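Local coordinates for endonuclease 2 (Arabidopsis thaliana, PDB 4CXP), which cleaves RNA and single-stranded DNA, and double-stranded DNA to a lesser extent, into 5'-phosphorylated products with the help of three divalent metal ions, at residues R50-W53 / S54-L57; C66-Y70 / N71-K75; Y90-T93 / T94-L97; A151-H154 / H155-S159; I214-A217 / C218-Y222. All coordinates share one frame; numbering follows the deposited sequence.

Contact 1 of 5, residues R50-W53 / S54-L57; sequences RYHW and SSPL. With NAG (2-acetamido-2-deoxy-beta-D-glucopyranose), chain B; NAG (2-acetamido-2-deoxy-beta-D-glucopyranose), chain C; SO4 (sulfate ion), chain K.
Ser54 binds the carbonyl oxygen of Tyr51 twice. Its OG donates to Tyr51 O over 2.7 Å, lying in the carbonyl plane, while Ser54 N reaches the same oxygen at 2.8 Å from above that plane. With OG set between its backbone N and carbonyl carbon (chi1 75°), the hydroxyl bends back to Tyr51. Ser54 CB stands over the indole of Trp53, 4.0 Å from the six-membered ring centroid and 29° off its normal, a CH-pi contact. Leu57 CD1 touches the rim of that ring, 4.1 Å from Trp53 CZ3. The opposite face is an aromatic platform for the glycan: C5 of the chain B sugar lies 3.6 Å from Trp53 CG, beside C4 of the chain C sugar. Further out, Arg50 clasps a sulfate, probably from the crystallisation liquor: NH1 to O2 and NH2 to O1. Arg46 and Trp43 hold it too, and Tyr51 OH bonds to Glu113. The 3-10 turn from His52 on, marked by i to i+3 bonds such as Ser55 N to His52 O, lies between helix 19-28 and strand 60-62; Trp53 leans on Tyr92 and Phe117, and Leu57 on Ala88 and Phe121, of helices 85-96 and 111-124.

Contact 2 of 5, residues C66-Y70 / N71-K75; sequences CSYQY and NRDCK
Gln69 and Asp73 exchange two hydrogen bonds across the first turn of helix 70-73. Gln69 N donates to Asp73 OD2 over 3.0 Å, nearly straight at 168° but arriving from above the carboxylate plane; in return Asp73 N donates to Gln69 O at 2.8 Å, almost in line with the carbonyl. One residue further along, Cys74 N bonds to Tyr70 O in the same i to i+4 way.

The charged group comes next. Arg72 meets Asp73 side-on in a two-pronged salt bridge, NE to OD1 at 2.8 Å and NH2 to OD2 at 2.9 Å, the latter on the syn lone pair. OD2 therefore accepts from both Gln69 N and Arg72 NH2. The arginine chain, bent at chi3 (63°), swings its guanidinium back along the preceding loop, where NH2 also donates to Ser67 OG at 3.0 Å, close to the guanidinium plane. Gln69 NE2 lies over one face of the same group.

In the packing against rings, Cys74 CB sits over the Tyr70 ring, 3.8 Å from its centroid and 14° off the normal, in CH-pi fashion; the sulfur approaches obliquely. The Tyr68 ring passes the Asp73 carboxylate in the opposite direction, CD1 to OD2 3.6 Å, and sends its OH to Asp207.

Gln69 occupies the N-cap position, and its bond to the aspartate side chain closes the start of the helix. After the helix, Cys74 centres an inverse gamma turn and is tied to Cys84 by a disulfide. Residues 67-72 probably belong to the substrate-binding site, as in related nucleases.

Contact 3 of 5, residues Y90-T93 / T94-L97; sequences YNYT and TQLL. With NAG (2-acetamido-2-deoxy-beta-D-glucopyranose), chain C.
Asn91 and Gln95, one turn apart on helix 85-96, hold the first sugar of an N-linked glycan; Asn91-Tyr92-Thr93 is the Asn-X-Thr glycosylation sequon. The evidence for linkage is the 1.5 Å covalent bond from Asn91 ND2 to C1 of the chain C sugar. CG of Asn91 lies anti to the backbone N (chi1 -174°), which carries the amide outward from the helix, with OD1 on the side of Gln95 and ND2 turned to the sugar. There Gln95 NE2 donates to Asn91 OD1 over 3.1 Å, from above the asparagine carbonyl plane rather than on a lone pair, the two amides being 78° apart. The same NE2 donates to the sugar ring oxygen O5 at 3.0 Å. Tyr92 runs alongside Gln95, pointing the same way, with Gln95 OE1 near the plane of its ring and 3.5 Å from CD1. Asn91 ND2 lies above one face of this ring, toward the rim, and Tyr92 OH shares a hydrogen bond of 2.8 Å with O6 of the sugar. Ordinary helical bonds underlie the group, among them Gln95 N to Asn91 O at 3.1 Å. Phe117 of helix 111-124 stacks on the Tyr92 ring. With one covalent bond, hydrogen bonds with two further side chains, at O5 and at O6, and another with Arg83, the sugar is probably restrained in rotation about the glycosidic bond and kept lying along the protein surface.

Contact 4 of 5, residues A151-H154 / H155-S159; sequences ANLH and HIWDS. With ZN (zinc ion), chain F.
His154 reaches a zinc ion together with Asp158, one helical turn later. From His154 CB, CG is directed anti to the backbone N (chi1 -173°), carrying the ring forward along the helix to the level of Asp158. On one side of it ND1 is hydrogen-bonded to Gly138 O, which fixes the ring's rotation; on the other, CD2 comes within 3.1 Å of Asp158 OD2. At the tip, NE2 binds zinc at 2.2 Å. The ring and the Asp158 carboxylate stand almost perpendicular, 88° apart, with OD2 near the ring plane at its edge. Asp158 chelates the metal with both oxygens, unequally: OD2 at 2.2 Å and OD1 at 2.5 Å. His130 and a water at 2.1 Å are among the other ligands of this zinc, one of the metal sites of the S1/P1 nuclease family, and OD1 is further held by Gln127 and by the amino terminus of Trp1. The pair lies in the first turns of helix 153-169, which follows strand 149-152 directly. Asn152 is its N-cap: OD1 accepts from His155 N over 2.9 Å at 162°, with the donor above the plane of the side-chain carbonyl. Behind the metal ligands, Ala151 CB packs on Ile156 CG1 at 3.9 Å. Leu153 and Trp157 lie side by side, CD1 to CD1 4.1 Å, and Trp157 NE1 goes on to the hydroxyl of Tyr235.

Contact 5 of 5, residues I214-A217 / C218-Y222; sequences IQAA and CDWAY
Ile214 begins the last turns of helix 206-221, its O accepting from Cys218 N over 3.0 Å in a regular i to i+4 bond. Its side chain packs on Val131 and Tyr133 of strand 131-133 and on Tyr68. Gln215 follows with the polar side-chain link of the contact. CG stands anti to the backbone N (chi1 -169°) and the chain folds at chi2, which brings the amide back over the next turn; NE2 then donates to Asp219 OD2 at 2.8 Å, nearly straight at 170°. The carboxylate oxygen lies close to the amide plane and is met on its syn side, though out of the carboxylate plane, the two flat groups being 32° apart. At the next residue the helix widens. Ala216 O takes two donors, Trp220 N at 2.8 Å and Ala221 N at 3.2 Å, so the i to i+4 pattern passes into the i to i+5 bonding of a pi-type turn. Ala216 CB also lies at 4.4 Å from Trp220 CD1, a loose apolar contact. Ala217 continues the wider spacing: its O accepts from Tyr222 N over 2.8 Å, whereas the approach of Ala221 N is weak. Its methyl CB meets the Tyr222 ring, 4.2 Å from CE2. That ring sends its OH to Asp136 and Tyr133 N, and Cys218, beside Ala217 in sequence, forms a disulfide with Cys66.

The contacts touch in the order 1, 3, 2, 5, 4, which is not their order in sequence. Contacts 1 and 3 share the chain C sugar, and Trp53 CZ3 lies 3.3 Å from Tyr92 OH. Contact 3 meets contact 2 where Tyr70 CE2 approaches Tyr90 CE2 at 3.8 Å. Contacts 2 and 5 are joined covalently, Cys66 SG to Cys218 SG 2.1 Å. Contact 5 packs on contact 4 through Ala221 CB and Trp157 CE2, 3.5 Å apart. Contact 4 supplies two ligands of one of the zinc ions. The centres of contact 3 and contact 4 are about 30 Å apart, on opposite sides of the chain's centre. Contact 1 comes within about 10 Å of contact 4 at nearest atoms.

Contact 1 of 5, residues R50-W53 / S54-L57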
# COMPACT_ATOMS: atom_id res chain seq x y z
N ARG A 50 -19.15 -6.25 4.20
CA ARG A 50 -20.34 -5.76 3.49
C ARG A 50 -20.23 -6.05 2.00
O ARG A 50 -21.22 -6.40 1.36
CB ARG A 50 -20.52 -4.29 3.73
CG ARG A 50 -21.13 -3.99 5.09
CD ARG A 50 -21.29 -2.51 5.31
NE ARG A 50 -20.03 -1.84 5.54
CZ ARG A 50 -19.90 -0.52 5.64
NH1 ARG A 50 -20.95 0.28 5.51
NH2 ARG A 50 -18.71 0.01 5.87
N TYR A 51 -19.02 -5.91 1.44
CA TYR A 51 -18.71 -6.25 0.05
C TYR A 51 -17.74 -7.41 0.10
O TYR A 51 -16.53 -7.25 -0.05
CB TYR A 51 -18.06 -5.08 -0.69
CG TYR A 51 -18.90 -3.84 -0.91
CD1 TYR A 51 -20.29 -3.84 -0.88
CD2 TYR A 51 -18.27 -2.64 -1.20
CE1 TYR A 51 -21.00 -2.68 -1.13
CE2 TYR A 51 -18.97 -1.47 -1.44
CZ TYR A 51 -20.34 -1.49 -1.41
OH TYR A 51 -21.05 -0.33 -1.66
N HIS A 52 -18.24 -8.60 0.37
CA HIS A 52 -17.34 -9.69 0.70
C HIS A 52 -16.47 -10.11 -0.51
O HIS A 52 -15.33 -10.55 -0.35
CB HIS A 52 -18.14 -10.82 1.33
CG HIS A 52 -17.36 -11.75 2.20
ND1 HIS A 52 -16.21 -11.41 2.90
CD2 HIS A 52 -17.61 -13.04 2.50
CE1 HIS A 52 -15.79 -12.47 3.57
NE2 HIS A 52 -16.63 -13.47 3.34
N TRP A 53 -16.97 -9.86 -1.71
CA TRP A 53 -16.23 -10.02 -2.95
C TRP A 53 -14.96 -9.18 -3.00
O TRP A 53 -14.09 -9.42 -3.83
CB TRP A 53 -17.13 -9.63 -4.14
CG TRP A 53 -17.79 -8.29 -4.02
CD1 TRP A 53 -19.07 -8.07 -3.63
CD2 TRP A 53 -17.24 -7.00 -4.34
NE1 TRP A 53 -19.35 -6.73 -3.65
CE2 TRP A 53 -18.25 -6.05 -4.10
CE3 TRP A 53 -16.00 -6.56 -4.80
CZ2 TRP A 53 -18.05 -4.68 -4.29
CZ3 TRP A 53 -15.81 -5.20 -5.00
CH2 TRP A 53 -16.82 -4.28 -4.74
N SER A 54 -14.87 -8.16 -2.15
CA SER A 54 -13.72 -7.26 -2.16
C SER A 54 -12.56 -7.73 -1.30
O SER A 54 -11.46 -7.21 -1.42
CB SER A 54 -14.12 -5.85 -1.73
OG SER A 54 -14.33 -5.75 -0.33
N SER A 55 -12.79 -8.71 -0.44
CA SER A 55 -11.76 -9.10 0.52
C SER A 55 -10.46 -9.59 -0.17
O SER A 55 -9.39 -9.16 0.21
CB SER A 55 -12.32 -10.09 1.56
OG SER A 55 -12.90 -9.40 2.67
N PRO A 56 -10.56 -10.42 -1.22
CA PRO A 56 -9.32 -10.90 -1.88
C PRO A 56 -8.59 -9.81 -2.68
O PRO A 56 -7.45 -10.01 -3.09
CB PRO A 56 -9.80 -12.02 -2.81
CG PRO A 56 -11.07 -12.48 -2.13
CD PRO A 56 -11.72 -11.20 -1.68
N LEU A 57 -9.24 -8.67 -2.89
CA LEU A 57 -8.67 -7.59 -3.67
C LEU A 57 -7.60 -6.81 -2.94
O LEU A 57 -6.99 -5.93 -3.53
CB LEU A 57 -9.78 -6.64 -4.14
CG LEU A 57 -10.91 -7.29 -4.95
CD1 LEU A 57 -11.88 -6.21 -5.41
CD2 LEU A 57 -10.42 -8.11 -6.14
C1 NAG B . -18.68 -6.02 -8.03
C2 NAG B . -20.20 -5.78 -8.09
C3 NAG B . -20.91 -6.69 -7.11
C4 NAG B . -20.50 -8.13 -7.34
C5 NAG B . -18.98 -8.26 -7.39
C6 NAG B . -18.53 -9.67 -7.75
C7 NAG B . -20.84 -3.53 -8.80
C8 NAG B . -21.27 -2.15 -8.39
N2 NAG B . -20.57 -4.39 -7.82
O3 NAG B . -22.31 -6.53 -7.24
O4 NAG B . -21.03 -8.88 -6.25
O5 NAG B . -18.44 -7.38 -8.34
O6 NAG B . -17.13 -9.70 -7.90
O7 NAG B . -20.73 -3.82 -9.99
C1 NAG C . -14.40 -3.99 -10.23
C2 NAG C . -14.34 -5.31 -9.41
C3 NAG C . -15.74 -5.91 -9.34
C4 NAG C . -16.72 -4.86 -8.80
C5 NAG C . -16.56 -3.52 -9.51
C6 NAG C . -17.31 -2.40 -8.82
C7 NAG C . -12.12 -6.34 -9.61
C8 NAG C . -11.28 -7.41 -10.23
N2 NAG C . -13.41 -6.31 -9.93
O3 NAG C . -15.72 -7.11 -8.55
O4 NAG C . -18.07 -5.22 -9.00
O5 NAG C . -15.22 -3.08 -9.59
O6 NAG C . -16.89 -2.33 -7.47
O7 NAG C . -11.62 -5.52 -8.84
S SO4 K . -19.58 3.66 4.91
O1 SO4 K . -18.49 2.80 5.40
O2 SO4 K . -20.87 3.02 5.25
O3 SO4 K . -19.49 3.84 3.45
O4 SO4 K . -19.50 4.98 5.57

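Contact 2 of 5, residues C66-Y70 / N71-K75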
# COMPACT_ATOMS: atom_id res chain seq x y z
N CYS A 66 10.32 -15.96 -4.80
CA CYS A 66 10.46 -14.51 -4.81
C CYS A 66 9.92 -13.85 -6.07
O CYS A 66 10.24 -12.69 -6.37
CB CYS A 66 11.92 -14.14 -4.57
SG CYS A 66 12.56 -14.82 -3.02
N SER A 67 9.02 -14.55 -6.75
CA SER A 67 8.50 -14.09 -8.01
C SER A 67 7.00 -13.83 -7.96
O SER A 67 6.25 -14.44 -7.20
CB SER A 67 8.85 -15.07 -9.10
OG SER A 67 8.06 -16.19 -8.99
N TYR A 68 6.59 -12.91 -8.83
CA TYR A 68 5.19 -12.61 -9.06
C TYR A 68 4.97 -12.54 -10.56
O TYR A 68 5.74 -11.92 -11.28
CB TYR A 68 4.80 -11.26 -8.44
CG TYR A 68 3.51 -10.72 -9.00
CD1 TYR A 68 2.29 -11.26 -8.63
CD2 TYR A 68 3.52 -9.71 -9.95
CE1 TYR A 68 1.10 -10.80 -9.19
CE2 TYR A 68 2.34 -9.24 -10.50
CZ TYR A 68 1.13 -9.78 -10.11
OH TYR A 68 -0.06 -9.30 -10.63
N GLN A 69 3.89 -13.18 -11.02
CA GLN A 69 3.42 -13.05 -12.39
C GLN A 69 1.91 -12.93 -12.36
O GLN A 69 1.23 -13.74 -11.73
CB GLN A 69 3.81 -14.25 -13.25
CG GLN A 69 5.31 -14.47 -13.37
CD GLN A 69 5.70 -15.64 -14.23
OE1 GLN A 69 6.74 -15.63 -14.90
NE2 GLN A 69 4.87 -16.67 -14.22
N TYR A 70 1.37 -11.92 -13.04
CA TYR A 70 -0.08 -11.69 -13.04
C TYR A 70 -0.86 -12.93 -13.44
O TYR A 70 -1.79 -13.35 -12.76
CB TYR A 70 -0.43 -10.52 -13.96
CG TYR A 70 -1.90 -10.15 -13.97
CD1 TYR A 70 -2.81 -10.83 -14.77
CD2 TYR A 70 -2.37 -9.13 -13.17
CE1 TYR A 70 -4.15 -10.50 -14.76
CE2 TYR A 70 -3.71 -8.79 -13.16
CZ TYR A 70 -4.59 -9.47 -13.94
OH TYR A 70 -5.93 -9.12 -13.94
N ASN A 71 -0.53 -13.52 -14.57
CA ASN A 71 -1.35 -14.63 -15.03
C ASN A 71 -1.32 -15.81 -14.08
O ASN A 71 -2.34 -16.48 -13.89
CB ASN A 71 -1.01 -15.03 -16.47
CG ASN A 71 -1.42 -13.97 -17.48
OD1 ASN A 71 -2.40 -13.25 -17.29
ND2 ASN A 71 -0.68 -13.89 -18.57
N ARG A 72 -0.19 -16.06 -13.44
CA ARG A 72 -0.06 -17.18 -12.52
C ARG A 72 -0.75 -16.87 -11.18
O ARG A 72 -1.40 -17.73 -10.61
CB ARG A 72 1.43 -17.42 -12.23
CG ARG A 72 1.71 -18.73 -11.51
CD ARG A 72 3.18 -18.86 -11.17
NE ARG A 72 3.59 -17.81 -10.24
CZ ARG A 72 4.84 -17.40 -10.03
NH1 ARG A 72 5.88 -17.95 -10.66
NH2 ARG A 72 5.05 -16.41 -9.18
N ASP A 73 -0.58 -15.66 -10.68
CA ASP A 73 -0.88 -15.34 -9.28
C ASP A 73 -2.10 -14.48 -9.06
O ASP A 73 -2.64 -14.47 -7.93
CB ASP A 73 0.33 -14.66 -8.62
CG ASP A 73 1.60 -15.46 -8.71
OD1 ASP A 73 1.55 -16.70 -8.62
OD2 ASP A 73 2.67 -14.86 -8.84
N CYS A 74 -2.53 -13.71 -10.06
CA CYS A 74 -3.64 -12.81 -9.82
C CYS A 74 -4.96 -13.55 -10.00
O CYS A 74 -5.55 -13.60 -11.09
CB CYS A 74 -3.56 -11.55 -10.66
SG CYS A 74 -4.77 -10.37 -10.03
N LYS A 75 -5.39 -14.15 -8.90
CA LYS A 75 -6.61 -14.93 -8.83
C LYS A 75 -6.98 -15.08 -7.37
O LYS A 75 -6.13 -14.98 -6.48
CB LYS A 75 -6.41 -16.31 -9.48
CG LYS A 75 -5.42 -17.20 -8.75
CD LYS A 75 -4.81 -18.26 -9.66
CE LYS A 75 -3.97 -19.26 -8.87
NZ LYS A 75 -2.80 -18.66 -8.18

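Contact 3 of 5, residues Y90-T93 / T94-L97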
# COMPACT_ATOMS: atom_id res chain seq x y z
N TYR A 90 -6.17 -2.29 -11.73
CA TYR A 90 -6.56 -2.13 -13.13
C TYR A 90 -8.05 -1.78 -13.26
O TYR A 90 -8.41 -0.90 -14.03
CB TYR A 90 -6.26 -3.40 -13.92
CG TYR A 90 -4.80 -3.67 -14.22
CD1 TYR A 90 -3.99 -2.73 -14.85
CD2 TYR A 90 -4.24 -4.90 -13.92
CE1 TYR A 90 -2.69 -3.04 -15.20
CE2 TYR A 90 -2.93 -5.21 -14.25
CZ TYR A 90 -2.16 -4.27 -14.90
OH TYR A 90 -0.84 -4.57 -15.24
N ASN A 91 -8.89 -2.47 -12.50
CA ASN A 91 -10.34 -2.27 -12.56
C ASN A 91 -10.74 -0.86 -12.22
O ASN A 91 -11.45 -0.19 -12.99
CB ASN A 91 -10.97 -3.20 -11.56
CG ASN A 91 -12.46 -3.25 -11.57
OD1 ASN A 91 -13.14 -2.97 -12.57
ND2 ASN A 91 -13.00 -3.65 -10.42
N TYR A 92 -10.31 -0.40 -11.05
CA TYR A 92 -10.77 0.88 -10.56
C TYR A 92 -10.11 2.04 -11.28
O TYR A 92 -10.75 3.09 -11.46
CB TYR A 92 -10.66 0.94 -9.02
CG TYR A 92 -11.61 -0.04 -8.36
CD1 TYR A 92 -12.97 0.16 -8.44
CD2 TYR A 92 -11.16 -1.17 -7.71
CE1 TYR A 92 -13.86 -0.75 -7.90
CE2 TYR A 92 -12.04 -2.09 -7.16
CZ TYR A 92 -13.39 -1.87 -7.25
OH TYR A 92 -14.24 -2.80 -6.72
N THR A 93 -8.87 1.88 -11.76
CA THR A 93 -8.27 2.91 -12.58
C THR A 93 -9.06 3.08 -13.91
O THR A 93 -9.32 4.18 -14.36
CB THR A 93 -6.75 2.68 -12.78
OG1 THR A 93 -6.48 1.44 -13.36
CG2 THR A 93 -5.98 2.78 -11.52
N THR A 94 -9.44 1.95 -14.50
CA THR A 94 -10.22 1.99 -15.72
C THR A 94 -11.54 2.72 -15.48
O THR A 94 -11.94 3.54 -16.28
CB THR A 94 -10.45 0.59 -16.29
OG1 THR A 94 -9.18 0.09 -16.72
CG2 THR A 94 -11.40 0.60 -17.46
N GLN A 95 -12.21 2.42 -14.38
CA GLN A 95 -13.47 3.10 -14.07
C GLN A 95 -13.28 4.61 -13.98
O GLN A 95 -14.09 5.38 -14.50
CB GLN A 95 -14.06 2.57 -12.77
CG GLN A 95 -14.51 1.13 -12.86
CD GLN A 95 -14.94 0.59 -11.52
OE1 GLN A 95 -15.38 1.33 -10.65
NE2 GLN A 95 -14.80 -0.72 -11.35
N LEU A 96 -12.20 5.05 -13.32
CA LEU A 96 -12.01 6.49 -13.13
C LEU A 96 -11.69 7.23 -14.42
O LEU A 96 -11.91 8.42 -14.50
CB LEU A 96 -10.92 6.73 -12.09
CG LEU A 96 -11.35 6.40 -10.66
CD1 LEU A 96 -10.14 6.32 -9.76
CD2 LEU A 96 -12.35 7.40 -10.10
N LEU A 97 -11.19 6.53 -15.44
CA LEU A 97 -10.98 7.15 -16.75
C LEU A 97 -12.27 7.69 -17.34
O LEU A 97 -12.24 8.56 -18.19
CB LEU A 97 -10.37 6.15 -17.73
CG LEU A 97 -8.92 5.80 -17.49
CD1 LEU A 97 -8.52 4.61 -18.36
CD2 LEU A 97 -8.03 7.00 -17.77
C1 NAG C . -14.40 -3.99 -10.23
C2 NAG C . -14.34 -5.31 -9.41
C3 NAG C . -15.74 -5.91 -9.34
C4 NAG C . -16.72 -4.86 -8.80
C5 NAG C . -16.56 -3.52 -9.51
C6 NAG C . -17.31 -2.40 -8.82
C7 NAG C . -12.12 -6.34 -9.61
C8 NAG C . -11.28 -7.41 -10.23
N2 NAG C . -13.41 -6.31 -9.93
O3 NAG C . -15.72 -7.11 -8.55
O4 NAG C . -18.07 -5.22 -9.00
O5 NAG C . -15.22 -3.08 -9.59
O6 NAG C . -16.89 -2.33 -7.47
O7 NAG C . -11.62 -5.52 -8.84
O HOH W 1 -6.36 -0.21 -16.05

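Contact 4 of 5, residues A151-H154 / H155-S159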
# COMPACT_ATOMS: atom_id res chain seq x y z
N ALA A 151 2.76 -10.79 18.40
CA ALA A 151 2.30 -10.23 17.15
C ALA A 151 2.59 -11.20 16.04
O ALA A 151 3.54 -11.96 16.12
CB ALA A 151 3.00 -8.92 16.84
N ASN A 152 1.81 -11.16 14.98
CA ASN A 152 2.18 -11.90 13.79
C ASN A 152 2.96 -11.01 12.83
O ASN A 152 2.91 -9.78 12.89
CB ASN A 152 0.97 -12.59 13.14
CG ASN A 152 0.04 -11.62 12.47
OD1 ASN A 152 0.39 -10.99 11.49
ND2 ASN A 152 -1.17 -11.49 12.99
N LEU A 153 3.71 -11.65 11.94
CA LEU A 153 4.63 -10.92 11.09
C LEU A 153 3.89 -9.96 10.15
O LEU A 153 4.36 -8.86 9.86
CB LEU A 153 5.52 -11.88 10.31
CG LEU A 153 6.64 -11.22 9.52
CD1 LEU A 153 7.63 -10.51 10.44
CD2 LEU A 153 7.34 -12.26 8.65
N HIS A 154 2.73 -10.39 9.64
CA HIS A 154 1.96 -9.52 8.79
C HIS A 154 1.59 -8.21 9.50
O HIS A 154 1.75 -7.12 8.94
CB HIS A 154 0.70 -10.23 8.28
CG HIS A 154 -0.03 -9.43 7.27
ND1 HIS A 154 0.09 -9.64 5.92
CD2 HIS A 154 -0.83 -8.35 7.40
CE1 HIS A 154 -0.63 -8.74 5.27
NE2 HIS A 154 -1.18 -7.93 6.15
N HIS A 155 1.12 -8.33 10.73
CA HIS A 155 0.73 -7.19 11.51
C HIS A 155 1.91 -6.27 11.81
O HIS A 155 1.77 -5.05 11.87
CB HIS A 155 0.05 -7.65 12.81
CG HIS A 155 -0.64 -6.55 13.55
ND1 HIS A 155 -0.04 -5.79 14.53
CD2 HIS A 155 -1.90 -6.08 13.44
CE1 HIS A 155 -0.91 -4.91 15.01
NE2 HIS A 155 -2.04 -5.07 14.37
N ILE A 156 3.08 -6.86 12.01
CA ILE A 156 4.28 -6.06 12.23
C ILE A 156 4.51 -5.13 11.04
O ILE A 156 4.86 -3.96 11.23
CB ILE A 156 5.48 -6.98 12.55
CG1 ILE A 156 5.32 -7.52 13.98
CG2 ILE A 156 6.80 -6.27 12.36
CD1 ILE A 156 6.23 -8.67 14.32
N TRP A 157 4.35 -5.64 9.82
CA TRP A 157 4.50 -4.84 8.62
C TRP A 157 3.33 -3.90 8.38
O TRP A 157 3.54 -2.77 7.93
CB TRP A 157 4.80 -5.77 7.44
CG TRP A 157 6.23 -6.19 7.47
CD1 TRP A 157 6.81 -7.16 8.26
CD2 TRP A 157 7.31 -5.55 6.78
NE1 TRP A 157 8.17 -7.17 8.06
CE2 TRP A 157 8.50 -6.20 7.15
CE3 TRP A 157 7.38 -4.50 5.86
CZ2 TRP A 157 9.74 -5.82 6.65
CZ3 TRP A 157 8.61 -4.15 5.35
CH2 TRP A 157 9.77 -4.80 5.75
N ASP A 158 2.10 -4.31 8.68
CA ASP A 158 0.98 -3.40 8.50
C ASP A 158 1.07 -2.21 9.47
O ASP A 158 0.72 -1.09 9.08
CB ASP A 158 -0.37 -4.08 8.79
CG ASP A 158 -0.99 -4.80 7.61
OD1 ASP A 158 -0.56 -4.63 6.44
OD2 ASP A 158 -1.98 -5.54 7.86
N SER A 159 1.46 -2.49 10.71
CA SER A 159 1.25 -1.57 11.81
C SER A 159 2.42 -1.39 12.77
O SER A 159 2.74 -0.26 13.13
CB SER A 159 0.02 -2.02 12.62
OG SER A 159 -1.15 -1.91 11.84
ZN ZN F . -2.41 -6.18 5.83
O HOH W 2 -4.08 -7.40 6.14

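Contact 5 of 5, residues I214-A217 / C218-Y222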
# COMPACT_ATOMS: atom_id res chain seq x y z
N ILE A 214 7.14 -8.69 -3.57
CA ILE A 214 7.48 -10.05 -3.18
C ILE A 214 9.00 -10.17 -2.98
O ILE A 214 9.46 -10.90 -2.10
CB ILE A 214 6.92 -11.09 -4.16
CG1 ILE A 214 7.31 -12.52 -3.77
CG2 ILE A 214 7.41 -10.88 -5.58
CD1 ILE A 214 6.75 -13.02 -2.49
N GLN A 215 9.79 -9.45 -3.76
CA GLN A 215 11.24 -9.46 -3.57
C GLN A 215 11.57 -8.91 -2.17
O GLN A 215 12.38 -9.48 -1.45
CB GLN A 215 11.94 -8.70 -4.69
CG GLN A 215 13.43 -8.89 -4.72
CD GLN A 215 13.84 -10.31 -5.01
OE1 GLN A 215 13.47 -10.88 -6.05
NE2 GLN A 215 14.61 -10.89 -4.13
N ALA A 216 10.91 -7.83 -1.78
CA ALA A 216 11.08 -7.27 -0.43
C ALA A 216 10.59 -8.23 0.65
O ALA A 216 11.18 -8.31 1.72
CB ALA A 216 10.36 -5.94 -0.29
N ALA A 217 9.50 -8.94 0.38
CA ALA A 217 9.03 -9.92 1.33
C ALA A 217 10.12 -10.95 1.60
O ALA A 217 10.39 -11.30 2.76
CB ALA A 217 7.75 -10.59 0.83
N CYS A 218 10.77 -11.43 0.54
CA CYS A 218 11.86 -12.39 0.67
C CYS A 218 13.06 -11.84 1.41
O CYS A 218 13.60 -12.47 2.32
CB CYS A 218 12.35 -12.88 -0.70
SG CYS A 218 11.28 -14.09 -1.47
N ASP A 219 13.52 -10.68 0.97
CA ASP A 219 14.82 -10.17 1.43
C ASP A 219 14.76 -9.42 2.74
O ASP A 219 15.78 -9.28 3.40
CB ASP A 219 15.43 -9.25 0.37
CG ASP A 219 15.72 -9.95 -0.95
OD1 ASP A 219 16.10 -11.13 -0.93
OD2 ASP A 219 15.58 -9.30 -1.99
N TRP A 220 13.59 -8.89 3.09
CA TRP A 220 13.44 -8.04 4.25
C TRP A 220 12.41 -8.55 5.25
O TRP A 220 12.65 -8.52 6.47
CB TRP A 220 13.09 -6.61 3.85
CG TRP A 220 14.16 -5.86 3.15
CD1 TRP A 220 14.16 -5.42 1.86
CD2 TRP A 220 15.36 -5.37 3.74
NE1 TRP A 220 15.30 -4.70 1.60
CE2 TRP A 220 16.06 -4.65 2.74
CE3 TRP A 220 15.91 -5.45 5.02
CZ2 TRP A 220 17.29 -4.05 2.98
CZ3 TRP A 220 17.14 -4.83 5.26
CH2 TRP A 220 17.81 -4.14 4.26
N ALA A 221 11.23 -8.94 4.81
CA ALA A 221 10.17 -9.25 5.76
C ALA A 221 10.35 -10.62 6.39
O ALA A 221 10.46 -10.76 7.60
CB ALA A 221 8.79 -9.10 5.12
N TYR A 222 10.35 -11.65 5.55
CA TYR A 222 10.51 -13.01 6.01
C TYR A 222 11.94 -13.31 6.46
O TYR A 222 12.17 -14.21 7.26
CB TYR A 222 10.18 -13.98 4.90
CG TYR A 222 8.73 -14.11 4.47
CD1 TYR A 222 7.72 -14.35 5.39
CD2 TYR A 222 8.39 -14.09 3.13
CE1 TYR A 222 6.42 -14.55 4.98
CE2 TYR A 222 7.09 -14.29 2.71
CZ TYR A 222 6.10 -14.52 3.65
OH TYR A 222 4.82 -14.76 3.20